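Myosin-2 (Saccharomyces cerevisiae, PDB 6IXO) carries organelles and other cargo along actin cables for segregation, gripping receptor proteins through the globular tail domain that this chain represents. Local coordinates at residues Tyr311-Thr314 with Pro315-Gln319; Pro335-Ile338 with Leu339-Val342; Phe242-Leu245 with Ile246-Arg249; Asn263-Arg266 with Leu267-Cys271; Asn157-Asn160 with Ile161-Lys165. All coordinates share one frame; numbering follows the deposited sequence.

Contact 1 of 5, residues Tyr311-Thr314 with Pro315-Gln319; sequences YSLT and PAQLQ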
# COMPACT_ATOMS: atom_id res chain seq x y z
N TYR A 311 12.65 10.66 -23.79
CA TYR A 311 11.73 11.80 -23.65
C TYR A 311 11.41 12.14 -22.20
O TYR A 311 10.76 13.15 -21.93
CB TYR A 311 10.41 11.55 -24.43
CG TYR A 311 9.64 10.32 -23.98
CD1 TYR A 311 8.73 10.38 -22.93
CD2 TYR A 311 9.82 9.09 -24.60
CE1 TYR A 311 8.03 9.25 -22.51
CE2 TYR A 311 9.13 7.96 -24.19
CZ TYR A 311 8.24 8.05 -23.15
OH TYR A 311 7.56 6.92 -22.75
N SER A 312 11.82 11.30 -21.26
CA SER A 312 11.57 11.63 -19.85
C SER A 312 12.80 12.19 -19.15
O SER A 312 12.77 12.47 -17.95
CB SER A 312 11.07 10.39 -19.11
OG SER A 312 9.84 9.95 -19.66
N LEU A 313 13.89 12.33 -19.89
CA LEU A 313 15.11 12.82 -19.30
C LEU A 313 15.36 14.23 -19.81
O LEU A 313 15.10 14.52 -20.97
CB LEU A 313 16.29 11.91 -19.64
CG LEU A 313 16.16 10.45 -19.19
CD1 LEU A 313 17.47 9.70 -19.53
CD2 LEU A 313 15.90 10.38 -17.69
N THR A 314 15.83 15.11 -18.93
CA THR A 314 16.13 16.49 -19.33
C THR A 314 17.50 16.55 -19.99
O THR A 314 18.31 15.65 -19.82
CB THR A 314 16.16 17.41 -18.13
OG1 THR A 314 17.24 16.97 -17.29
CG2 THR A 314 14.78 17.34 -17.33
N PRO A 315 17.77 17.63 -20.73
CA PRO A 315 19.12 17.69 -21.30
C PRO A 315 20.23 17.63 -20.23
O PRO A 315 21.28 17.00 -20.49
CB PRO A 315 19.12 19.02 -22.04
CG PRO A 315 17.72 19.23 -22.44
CD PRO A 315 16.92 18.73 -21.23
N ALA A 316 20.03 18.24 -19.07
CA ALA A 316 21.06 18.22 -18.03
C ALA A 316 21.29 16.79 -17.54
O ALA A 316 22.41 16.41 -17.19
CB ALA A 316 20.69 19.14 -16.85
N GLN A 317 20.21 16.00 -17.46
CA GLN A 317 20.34 14.59 -17.10
C GLN A 317 21.07 13.78 -18.18
O GLN A 317 21.91 12.95 -17.86
CB GLN A 317 18.98 13.95 -16.82
CG GLN A 317 18.32 14.53 -15.55
CD GLN A 317 16.83 14.17 -15.42
OE1 GLN A 317 16.15 13.95 -16.41
NE2 GLN A 317 16.33 14.16 -14.18
N LEU A 318 20.70 14.00 -19.43
CA LEU A 318 21.42 13.38 -20.55
C LEU A 318 22.90 13.69 -20.44
O LEU A 318 23.76 12.82 -20.65
CB LEU A 318 20.90 13.89 -21.90
CG LEU A 318 19.47 13.47 -22.23
CD1 LEU A 318 19.03 14.02 -23.57
CD2 LEU A 318 19.34 11.97 -22.20
N GLN A 319 23.21 14.94 -20.11
CA GLN A 319 24.62 15.34 -20.09
C GLN A 319 25.40 14.64 -18.98
O GLN A 319 26.52 14.22 -19.22
CB GLN A 319 24.75 16.85 -19.93
CG GLN A 319 26.20 17.31 -19.89
CD GLN A 319 26.30 18.79 -19.70
OE1 GLN A 319 25.44 19.39 -19.06
NE2 GLN A 319 27.33 19.41 -20.26
O HOH W 1 13.42 13.88 -15.97
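Gln-317 OE1 is gripped by two donors. The backbone N of Thr-314 reaches it over 2.8 Å at an N-H...O angle of 167°, tilted from the plane of the side-chain amide, and a water at 2.8 Å from OE1 donates to it as well. The same water donates to Ser-312 O, bridging the loop carbonyl to the glutamine. Gln-317 can turn back like this because its CG stands beside its own backbone N (chi1 -68°) and the chain then runs extended, crossing Thr-314 at a slant, with CG 3.2 Å from Thr-314 OG1. The exchange is reciprocal: Gln-317 N donates to Thr-314 OG1 over 3.1 Å, a bond made possible by the threonine hydroxyl lying between its backbone N and carbonyl carbon (chi1 64°). Pro-315 suits the first turn of the helix, since it has no N-H to be satisfied there, and the first regular helical bond follows from Leu-318 N to Thr-314 O at 2.9 Å. Beneath the polar cap, Leu-313 CD1 meets Leu-318 CD2 at 4.0 Å, tying the buried loop leucine to the helix it precedes. The far end of the glutamine amide is also held, NE2 donating to Ile-368 O. A leucine in place of Gln-317 would probably leave the N-H of Thr-314 and the bridging water without their shared acceptor, and Ile-368 O without its donor. Side-chain and backbone bonds exchanged between the N-cap threonine and the third helical residue make this a capping box, here starting helix 315-323 of the DIL region.

Contact 2 of 5, residues Pro335-Ile338 with Leu339-Val342; sequences PQEI and LRYV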
# COMPACT_ATOMS: atom_id res chain seq x y z
N PRO A 335 33.11 11.12 -28.91
CA PRO A 335 33.89 12.24 -29.46
C PRO A 335 33.61 13.57 -28.77
O PRO A 335 32.50 13.78 -28.26
CB PRO A 335 33.43 12.30 -30.93
CG PRO A 335 32.86 10.97 -31.22
CD PRO A 335 32.23 10.52 -29.92
N GLN A 336 34.60 14.47 -28.80
CA GLN A 336 34.48 15.76 -28.14
C GLN A 336 33.35 16.55 -28.75
O GLN A 336 32.57 17.19 -28.04
CB GLN A 336 35.80 16.54 -28.23
CG GLN A 336 36.92 15.83 -27.50
CD GLN A 336 36.54 15.55 -26.06
OE1 GLN A 336 36.28 16.48 -25.30
NE2 GLN A 336 36.48 14.28 -25.68
N GLU A 337 33.27 16.47 -30.08
CA GLU A 337 32.19 17.05 -30.87
C GLU A 337 30.81 16.72 -30.26
O GLU A 337 29.92 17.57 -30.18
CB GLU A 337 32.28 16.54 -32.31
CG GLU A 337 33.71 16.54 -32.92
CD GLU A 337 34.48 15.21 -32.75
OE1 GLU A 337 35.52 15.19 -32.05
OE2 GLU A 337 34.06 14.19 -33.35
N ILE A 338 30.63 15.49 -29.81
CA ILE A 338 29.33 15.09 -29.28
C ILE A 338 29.16 15.65 -27.86
O ILE A 338 28.07 16.12 -27.51
CB ILE A 338 29.15 13.56 -29.34
CG1 ILE A 338 28.41 13.15 -30.63
CG2 ILE A 338 28.33 13.04 -28.15
CD1 ILE A 338 28.89 13.75 -31.94
N LEU A 339 30.22 15.64 -27.06
CA LEU A 339 30.13 16.19 -25.70
C LEU A 339 29.81 17.69 -25.74
O LEU A 339 29.03 18.18 -24.92
CB LEU A 339 31.43 15.95 -24.91
CG LEU A 339 31.77 14.51 -24.50
CD1 LEU A 339 33.12 14.44 -23.78
CD2 LEU A 339 30.68 13.89 -23.60
N ARG A 340 30.37 18.42 -26.69
CA ARG A 340 30.09 19.85 -26.73
C ARG A 340 28.71 20.08 -27.32
O ARG A 340 28.04 21.04 -26.96
CB ARG A 340 31.19 20.62 -27.51
CG ARG A 340 31.12 20.60 -29.02
CD ARG A 340 32.28 21.45 -29.62
NE ARG A 340 33.49 21.32 -28.81
CZ ARG A 340 34.57 20.62 -29.16
NH1 ARG A 340 34.63 20.01 -30.34
NH2 ARG A 340 35.60 20.54 -28.32
N TYR A 341 28.27 19.20 -28.21
CA TYR A 341 26.91 19.30 -28.74
C TYR A 341 25.89 19.19 -27.61
O TYR A 341 24.95 19.99 -27.50
CB TYR A 341 26.66 18.22 -29.77
CG TYR A 341 25.28 18.28 -30.39
CD1 TYR A 341 24.84 19.42 -31.04
CD2 TYR A 341 24.43 17.18 -30.37
CE1 TYR A 341 23.58 19.48 -31.63
CE2 TYR A 341 23.17 17.22 -30.95
CZ TYR A 341 22.75 18.38 -31.58
OH TYR A 341 21.51 18.44 -32.17
N VAL A 342 26.09 18.18 -26.76
CA VAL A 342 25.21 17.97 -25.63
C VAL A 342 25.26 19.16 -24.66
O VAL A 342 24.21 19.66 -24.24
CB VAL A 342 25.58 16.70 -24.88
CG1 VAL A 342 24.88 16.65 -23.55
CG2 VAL A 342 25.23 15.48 -25.74
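Leu-339 and Arg-340 fold back on Pro-335 and Gln-336 in a local contact within the first turns of helix 336-350, near one end of the elongated, all-helical tail domain. Pro-335 holds the N-cap position, and its carbonyl serves two donors: Ile-338 N at 3.0 Å and Leu-339 N at 3.2 Å. Proline is tolerated here: its carbonyl still serves the helix, although it has neither an N-H nor a polar side chain for a capping box. The i to i+4 ladder then continues with Arg-340 N to Gln-336 O at 2.9 Å, Tyr-341 N to Glu-337 O and Val-342 N to Ile-338 O.

The side chains divide by character. Tyr-341, Ile-338 and Val-342 face helix 300-309, where each touches Ile-303 and the tyrosine hydroxyl bonds to Asp-304; Val-342 and Leu-339 also touch Ile-322 of helix 315-323. The Leu-339 side chain also crosses that of Gln-336 at a slant, CD1 3.9 Å from NE2, an apolar methyl against an amide rather than a polar bond. Glu-337 and Arg-340 carry opposite charges, yet Glu-337 OE1 and Arg-340 NH1 stay 5.2 Å apart, so any attraction between them is probably modest. What turns the arginine toward the start of the helix is its CG, set between its backbone N and carbonyl carbon (chi1 80°), together with a bend farther along at chi3. The guanidinium thereby lies with one face across the backbone of the first turn, Gln-336 O standing 4.1 Å above the plane over its centre.

Contact 3 of 5, residues Phe242-Leu245 with Ile246-Arg249; sequences FNEL and IMKR. With SO4 (sulfate ion), chain C.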
# COMPACT_ATOMS: atom_id res chain seq x y z
N PHE A 242 17.12 5.80 -10.05
CA PHE A 242 17.66 6.77 -11.01
C PHE A 242 18.66 7.72 -10.32
O PHE A 242 19.76 7.99 -10.84
CB PHE A 242 16.53 7.60 -11.65
CG PHE A 242 17.05 8.65 -12.61
CD1 PHE A 242 17.35 8.32 -13.94
CD2 PHE A 242 17.30 9.97 -12.17
CE1 PHE A 242 17.87 9.28 -14.85
CE2 PHE A 242 17.82 10.96 -13.08
CZ PHE A 242 18.10 10.60 -14.42
N ASN A 243 18.26 8.24 -9.17
CA ASN A 243 19.08 9.19 -8.46
C ASN A 243 20.41 8.56 -8.10
O ASN A 243 21.44 9.20 -8.17
CB ASN A 243 18.37 9.71 -7.21
CG ASN A 243 17.16 10.61 -7.55
OD1 ASN A 243 17.00 11.06 -8.70
ND2 ASN A 243 16.36 10.92 -6.54
N GLU A 244 20.41 7.29 -7.72
CA GLU A 244 21.68 6.63 -7.40
C GLU A 244 22.51 6.48 -8.65
O GLU A 244 23.74 6.71 -8.65
CB GLU A 244 21.47 5.26 -6.76
CG GLU A 244 20.89 5.35 -5.32
CD GLU A 244 21.85 6.01 -4.35
OE1 GLU A 244 23.10 5.86 -4.50
OE2 GLU A 244 21.37 6.71 -3.43
N LEU A 245 21.86 6.06 -9.73
CA LEU A 245 22.57 5.86 -10.97
C LEU A 245 23.22 7.14 -11.45
O LEU A 245 24.37 7.15 -11.88
CB LEU A 245 21.63 5.32 -12.05
CG LEU A 245 21.32 3.85 -11.93
CD1 LEU A 245 19.99 3.53 -12.72
CD2 LEU A 245 22.48 3.04 -12.53
N ILE A 246 22.50 8.25 -11.38
CA ILE A 246 23.02 9.44 -12.05
C ILE A 246 24.23 10.07 -11.31
O ILE A 246 24.99 10.88 -11.88
CB ILE A 246 21.90 10.51 -12.25
CG1 ILE A 246 22.34 11.48 -13.37
CG2 ILE A 246 21.51 11.20 -10.89
CD1 ILE A 246 21.28 12.39 -13.89
N MET A 247 24.40 9.71 -10.04
CA MET A 247 25.59 10.20 -9.29
C MET A 247 26.87 9.39 -9.56
O MET A 247 27.95 9.79 -9.16
CB MET A 247 25.31 10.16 -7.78
CG MET A 247 24.19 11.08 -7.35
SD MET A 247 24.07 11.25 -5.54
CE MET A 247 23.35 9.66 -5.12
N LYS A 248 26.75 8.22 -10.19
CA LYS A 248 27.90 7.33 -10.22
C LYS A 248 28.84 7.71 -11.36
O LYS A 248 28.42 7.82 -12.50
CB LYS A 248 27.45 5.87 -10.34
CG LYS A 248 26.76 5.41 -9.02
CD LYS A 248 26.35 3.95 -9.08
CE LYS A 248 25.61 3.56 -7.78
NZ LYS A 248 26.54 3.45 -6.63
N ARG A 249 30.09 7.96 -11.03
CA ARG A 249 31.01 8.51 -12.03
C ARG A 249 31.98 7.50 -12.56
O ARG A 249 32.66 7.71 -13.59
CB ARG A 249 31.77 9.72 -11.43
CG ARG A 249 30.80 10.84 -11.21
CD ARG A 249 31.42 12.03 -10.58
NE ARG A 249 32.22 12.74 -11.56
CZ ARG A 249 32.51 14.03 -11.46
NH1 ARG A 249 33.26 14.62 -12.38
NH2 ARG A 249 32.04 14.71 -10.42
S SO4 C . 32.12 17.94 -11.48
O1 SO4 C . 32.07 19.39 -11.57
O2 SO4 C . 33.48 17.47 -11.68
O3 SO4 C . 31.65 17.51 -10.16
O4 SO4 C . 31.25 17.35 -12.50
O HOH W 2 24.18 3.24 -4.82
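Phe-242 and Ile-246 meet because both first torsions send their branches the same general way: the phenyl CG is anti to the backbone N (chi1 178°), as is CG1 of the isoleucine (chi1 -160°). This is an i to i+4 pair at the C-terminal end of helix 223-247. Ile-246 CB lies over one face of the ring, and CD1 comes to 3.7 Å from Phe-242 CZ. A flat aromatic ring and a branched aliphatic chain suit this buried position, and Gln-317 of helix 315-323 touches both.

The backbone shows the helix running out. Ile-246 N still donates to Phe-242 O at 2.8 Å, but Met-247 N makes a weak bond, reaching back three residues to Glu-244 O, and Lys-248 N takes Leu-245 O at 3.1 Å from well above the carbonyl plane. These i to i+3 bonds tighten the last turn before the chain leaves as a loop.

On a more polar flank, Met-247 bends at chi3 and brings its CE methyl against the Glu-244 carboxylate, 3.9 Å from OE1. Lys-248 lays its aliphatic stem along the same turn, CG 3.3 Å from Glu-244 O, before its chain kinks at chi4. Its NZ does not touch the carboxylate: a water donates to Glu-244 OE1 and accepts from NZ, linking the two charges. Lys-248 also has a cation-pi partner in Phe-251. Beyond the helix, Arg-249 holds a sulfate, probably from the crystallisation liquor, with its two terminal nitrogens: NH1 donates to O2 at 2.9 Å and NH2 to O3 at 2.8 Å.

Contact 4 of 5, residues Asn263-Arg266 with Leu267-Cys271; sequences NVTR and LEEWC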
# COMPACT_ATOMS: atom_id res chain seq x y z
N ASN A 263 17.52 -6.17 -15.35
CA ASN A 263 16.84 -5.96 -14.05
C ASN A 263 15.47 -5.29 -14.19
O ASN A 263 14.42 -5.77 -13.66
CB ASN A 263 17.74 -5.12 -13.14
CG ASN A 263 18.94 -5.90 -12.65
OD1 ASN A 263 19.00 -7.13 -12.80
ND2 ASN A 263 19.92 -5.18 -12.01
N VAL A 264 15.46 -4.17 -14.89
CA VAL A 264 14.24 -3.39 -15.08
C VAL A 264 13.18 -4.10 -15.92
O VAL A 264 11.96 -4.03 -15.63
CB VAL A 264 14.59 -2.03 -15.74
CG1 VAL A 264 13.37 -1.16 -15.91
CG2 VAL A 264 15.58 -1.30 -14.86
N THR A 265 13.60 -4.78 -16.98
CA THR A 265 12.64 -5.47 -17.83
C THR A 265 11.91 -6.51 -17.00
O THR A 265 10.71 -6.73 -17.18
CB THR A 265 13.35 -6.14 -19.04
OG1 THR A 265 14.00 -5.11 -19.78
CG2 THR A 265 12.34 -6.86 -19.95
N ARG A 266 12.61 -7.18 -16.09
CA ARG A 266 11.92 -8.23 -15.32
C ARG A 266 10.79 -7.61 -14.50
O ARG A 266 9.72 -8.19 -14.35
CB ARG A 266 12.90 -8.97 -14.41
CG ARG A 266 13.87 -9.91 -15.18
CD ARG A 266 15.04 -10.34 -14.29
NE ARG A 266 14.62 -11.17 -13.15
CZ ARG A 266 15.46 -11.60 -12.21
NH1 ARG A 266 16.76 -11.29 -12.28
NH2 ARG A 266 15.02 -12.34 -11.21
N LEU A 267 11.02 -6.42 -13.97
CA LEU A 267 9.99 -5.77 -13.15
C LEU A 267 8.86 -5.30 -14.05
O LEU A 267 7.68 -5.47 -13.74
CB LEU A 267 10.60 -4.60 -12.36
CG LEU A 267 9.71 -3.97 -11.28
CD1 LEU A 267 9.15 -5.03 -10.29
CD2 LEU A 267 10.54 -2.92 -10.53
N GLU A 268 9.21 -4.77 -15.20
CA GLU A 268 8.18 -4.39 -16.18
C GLU A 268 7.33 -5.56 -16.68
O GLU A 268 6.11 -5.43 -16.89
CB GLU A 268 8.88 -3.66 -17.35
CG GLU A 268 7.99 -3.10 -18.43
CD GLU A 268 8.84 -2.54 -19.60
OE1 GLU A 268 9.97 -3.04 -19.81
OE2 GLU A 268 8.41 -1.60 -20.30
N GLU A 269 7.95 -6.73 -16.86
CA GLU A 269 7.23 -7.90 -17.38
C GLU A 269 6.30 -8.45 -16.27
O GLU A 269 5.23 -8.96 -16.53
CB GLU A 269 8.21 -8.96 -17.86
CG GLU A 269 8.92 -8.55 -19.16
CD GLU A 269 8.01 -8.75 -20.35
OE1 GLU A 269 7.08 -9.62 -20.28
OE2 GLU A 269 8.21 -8.05 -21.36
N TRP A 270 6.75 -8.33 -15.02
CA TRP A 270 5.90 -8.71 -13.90
C TRP A 270 4.62 -7.84 -13.92
O TRP A 270 3.49 -8.36 -13.74
CB TRP A 270 6.65 -8.55 -12.56
CG TRP A 270 5.76 -8.85 -11.38
CD1 TRP A 270 5.57 -10.07 -10.77
CD2 TRP A 270 4.92 -7.93 -10.70
NE1 TRP A 270 4.65 -9.94 -9.75
CE2 TRP A 270 4.25 -8.64 -9.67
CE3 TRP A 270 4.68 -6.55 -10.84
CZ2 TRP A 270 3.33 -8.03 -8.82
CZ3 TRP A 270 3.77 -5.94 -9.97
CH2 TRP A 270 3.11 -6.68 -8.99
N CYS A 271 4.78 -6.54 -14.12
CA CYS A 271 3.65 -5.59 -14.20
C CYS A 271 2.66 -6.03 -15.24
O CYS A 271 1.44 -6.02 -15.01
CB CYS A 271 4.15 -4.18 -14.52
SG CYS A 271 5.03 -3.44 -13.14
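Glu-269 N donates to Thr-265 O at 2.8 Å, and Glu-268 N to Val-264 O at 2.9 Å with an N-H...O angle of 168°. Trp-270 N follows with Arg-266 O at 3.0 Å, while the bond from Leu-267 N to Asn-263 O, at 3.5 Å, is weak. Side chains on this ladder take their polar partners from outside it: Glu-268 bonds to Thr-280 and Trp-270 NE1 to Asn-210. Thr-265 and Glu-269 run side by side in the same direction, the methyl CG2 of the threonine 3.9 Å from CG of the glutamate. That methyl is turned there because CG2 is anti to the backbone N, which leaves OG1 beside the N to bond back to Asn-261 O, a common way for threonine to be satisfied inside a helix. The glutamate CG also rests 3.2 Å from Thr-265 O. The buried residues face other helices: Val-264 packs on helix 284-294, and Leu-267 touches Phe-209 of helix 202-218 and Leu-234 of helix 223-247. Val-264, Leu-267 and Trp-270 are thus buried against neighbouring helices while Glu-269 is exposed, a pattern consistent with an amphipathic helix in the bundle of the DIL region.

Contact 5 of 5, residues Asn157-Asn160 with Ile161-Lys165; sequences NIYN and IWLKK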
# COMPACT_ATOMS: atom_id res chain seq x y z
N ASN A 157 -5.05 7.17 7.57
CA ASN A 157 -3.88 7.06 8.43
C ASN A 157 -3.18 5.75 8.24
O ASN A 157 -1.97 5.73 8.00
CB ASN A 157 -4.26 7.26 9.93
CG ASN A 157 -4.63 8.67 10.22
OD1 ASN A 157 -4.47 9.53 9.34
ND2 ASN A 157 -5.13 8.94 11.43
N ILE A 158 -3.90 4.64 8.32
CA ILE A 158 -3.17 3.37 8.27
C ILE A 158 -2.71 3.10 6.82
O ILE A 158 -1.68 2.46 6.61
CB ILE A 158 -3.99 2.15 8.83
CG1 ILE A 158 -5.27 1.87 8.04
CG2 ILE A 158 -4.22 2.32 10.32
CD1 ILE A 158 -5.70 0.40 8.20
N TYR A 159 -3.41 3.64 5.84
CA TYR A 159 -2.95 3.48 4.44
C TYR A 159 -1.58 4.19 4.29
O TYR A 159 -0.62 3.63 3.71
CB TYR A 159 -3.96 4.06 3.46
CG TYR A 159 -3.46 3.91 2.02
CD1 TYR A 159 -3.63 2.70 1.36
CD2 TYR A 159 -2.84 4.95 1.35
CE1 TYR A 159 -3.17 2.51 0.03
CE2 TYR A 159 -2.36 4.79 0.01
CZ TYR A 159 -2.52 3.58 -0.62
OH TYR A 159 -2.12 3.40 -1.93
N ASN A 160 -1.49 5.40 4.84
CA ASN A 160 -0.24 6.18 4.72
C ASN A 160 0.88 5.66 5.58
O ASN A 160 2.05 5.70 5.19
CB ASN A 160 -0.54 7.62 5.04
CG ASN A 160 -0.99 8.36 3.83
OD1 ASN A 160 -0.17 8.70 2.98
ND2 ASN A 160 -2.30 8.54 3.67
N ILE A 161 0.55 5.20 6.76
CA ILE A 161 1.56 4.61 7.65
C ILE A 161 2.17 3.38 6.97
O ILE A 161 3.40 3.20 6.91
CB ILE A 161 0.95 4.23 8.99
CG1 ILE A 161 0.67 5.50 9.82
CG2 ILE A 161 1.88 3.27 9.77
CD1 ILE A 161 -0.27 5.22 11.06
N TRP A 162 1.30 2.56 6.42
CA TRP A 162 1.72 1.32 5.77
C TRP A 162 2.53 1.59 4.51
O TRP A 162 3.57 0.99 4.30
CB TRP A 162 0.51 0.50 5.41
CG TRP A 162 0.81 -0.88 4.82
CD1 TRP A 162 1.53 -1.90 5.42
CD2 TRP A 162 0.39 -1.37 3.57
NE1 TRP A 162 1.54 -3.01 4.60
CE2 TRP A 162 0.83 -2.71 3.46
CE3 TRP A 162 -0.34 -0.82 2.51
CZ2 TRP A 162 0.58 -3.49 2.33
CZ3 TRP A 162 -0.61 -1.61 1.39
CH2 TRP A 162 -0.16 -2.93 1.32
N LEU A 163 2.03 2.49 3.68
CA LEU A 163 2.66 2.74 2.39
C LEU A 163 4.08 3.30 2.62
O LEU A 163 5.02 2.94 1.91
CB LEU A 163 1.80 3.71 1.56
CG LEU A 163 2.15 3.83 0.06
CD1 LEU A 163 2.37 2.45 -0.58
CD2 LEU A 163 1.07 4.59 -0.72
N LYS A 164 4.23 4.15 3.63
CA LYS A 164 5.56 4.68 3.94
C LYS A 164 6.51 3.57 4.37
O LYS A 164 7.68 3.54 3.97
CB LYS A 164 5.48 5.76 5.03
CG LYS A 164 6.89 6.19 5.52
CD LYS A 164 6.82 7.37 6.55
CE LYS A 164 6.11 8.61 5.95
NZ LYS A 164 6.84 9.23 4.75
N LYS A 165 6.03 2.64 5.17
CA LYS A 165 6.86 1.51 5.57
C LYS A 165 7.25 0.65 4.37
O LYS A 165 8.39 0.18 4.30
CB LYS A 165 6.13 0.62 6.62
CG LYS A 165 6.11 1.24 8.04
CD LYS A 165 5.02 0.48 8.90
CE LYS A 165 4.94 1.11 10.31
NZ LYS A 165 6.18 0.86 11.07
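Tyr-159 lies alongside Leu-163, one turn on, and the two side chains point the same way. The leucine methyl CD2 does the touching: it sits 3.5 Å from Tyr-159 CE2 and 3.6 Å from Tyr-159 OH, meeting the ring obliquely along its outer half. Both residues have CG anti to their backbone N (chi1 179° for the tyrosine), which carries the ring and the isobutyl group off the helix in step. A long ring and a branched leucine suit this buried flank, since the ring and the leucine methyls present largely apolar groups to the neighbouring helix.

Under them runs the regular ladder, with Ile-161 N to Asn-157 O at 2.9 Å, Leu-163 N to Tyr-159 O at 2.9 Å and Lys-164 N to Asn-160 O at 3.1 Å. Ile-161 presses its stem against the first of these acceptors: CG1 is 3.2 Å and CD1 3.5 Å from Asn-157 O. An alanine at Ile-161 would remove CG1, CG2 and CD1, and is likely to open a gap beside Gln-86 and Val-89 of helix 71-90. The asparagines turn their amides to other parts of the chain, Asn-157 ND2 to Gln-86 and Asn-160 OD1 to the backbone N of Phe-377, while Asn-160 ND2 bonds back to Tyr-156 O.

The segment thus works on several sides of the long helix 134-180: Ile-161 and Ile-158 touch helix 71-90, Ile-158 and Trp-162 pack on helix 97-124, where Trp-162 NE1 also bonds to Leu-97 O just at its start, and Tyr-159 with Leu-163 covers helix 223-247.

Contact 1 touches both contact 2 and contact 3, which do not touch each other. It meets contact 3, 13 Å away between centres, where Leu-313 CD2 lies 3.6 Å from Phe-242 CE1; it meets contact 2, 15 Å away, through Gln-319 CB and Val-342 CG1 at 3.6 Å. Contact 4 approaches contact 3 without touching it, nearest atoms about 7 Å apart, although their helices follow each other in sequence. Contact 5 stands nearest the middle of the chain, its centre about 28 Å from that of contact 3, and helix 223-247 links the two: contact 3 ends it, and contact 5 packs on its earlier turns. One sulfate is held by Arg-249 of contact 3, and another lies near the Trp-270 side chain of contact 4.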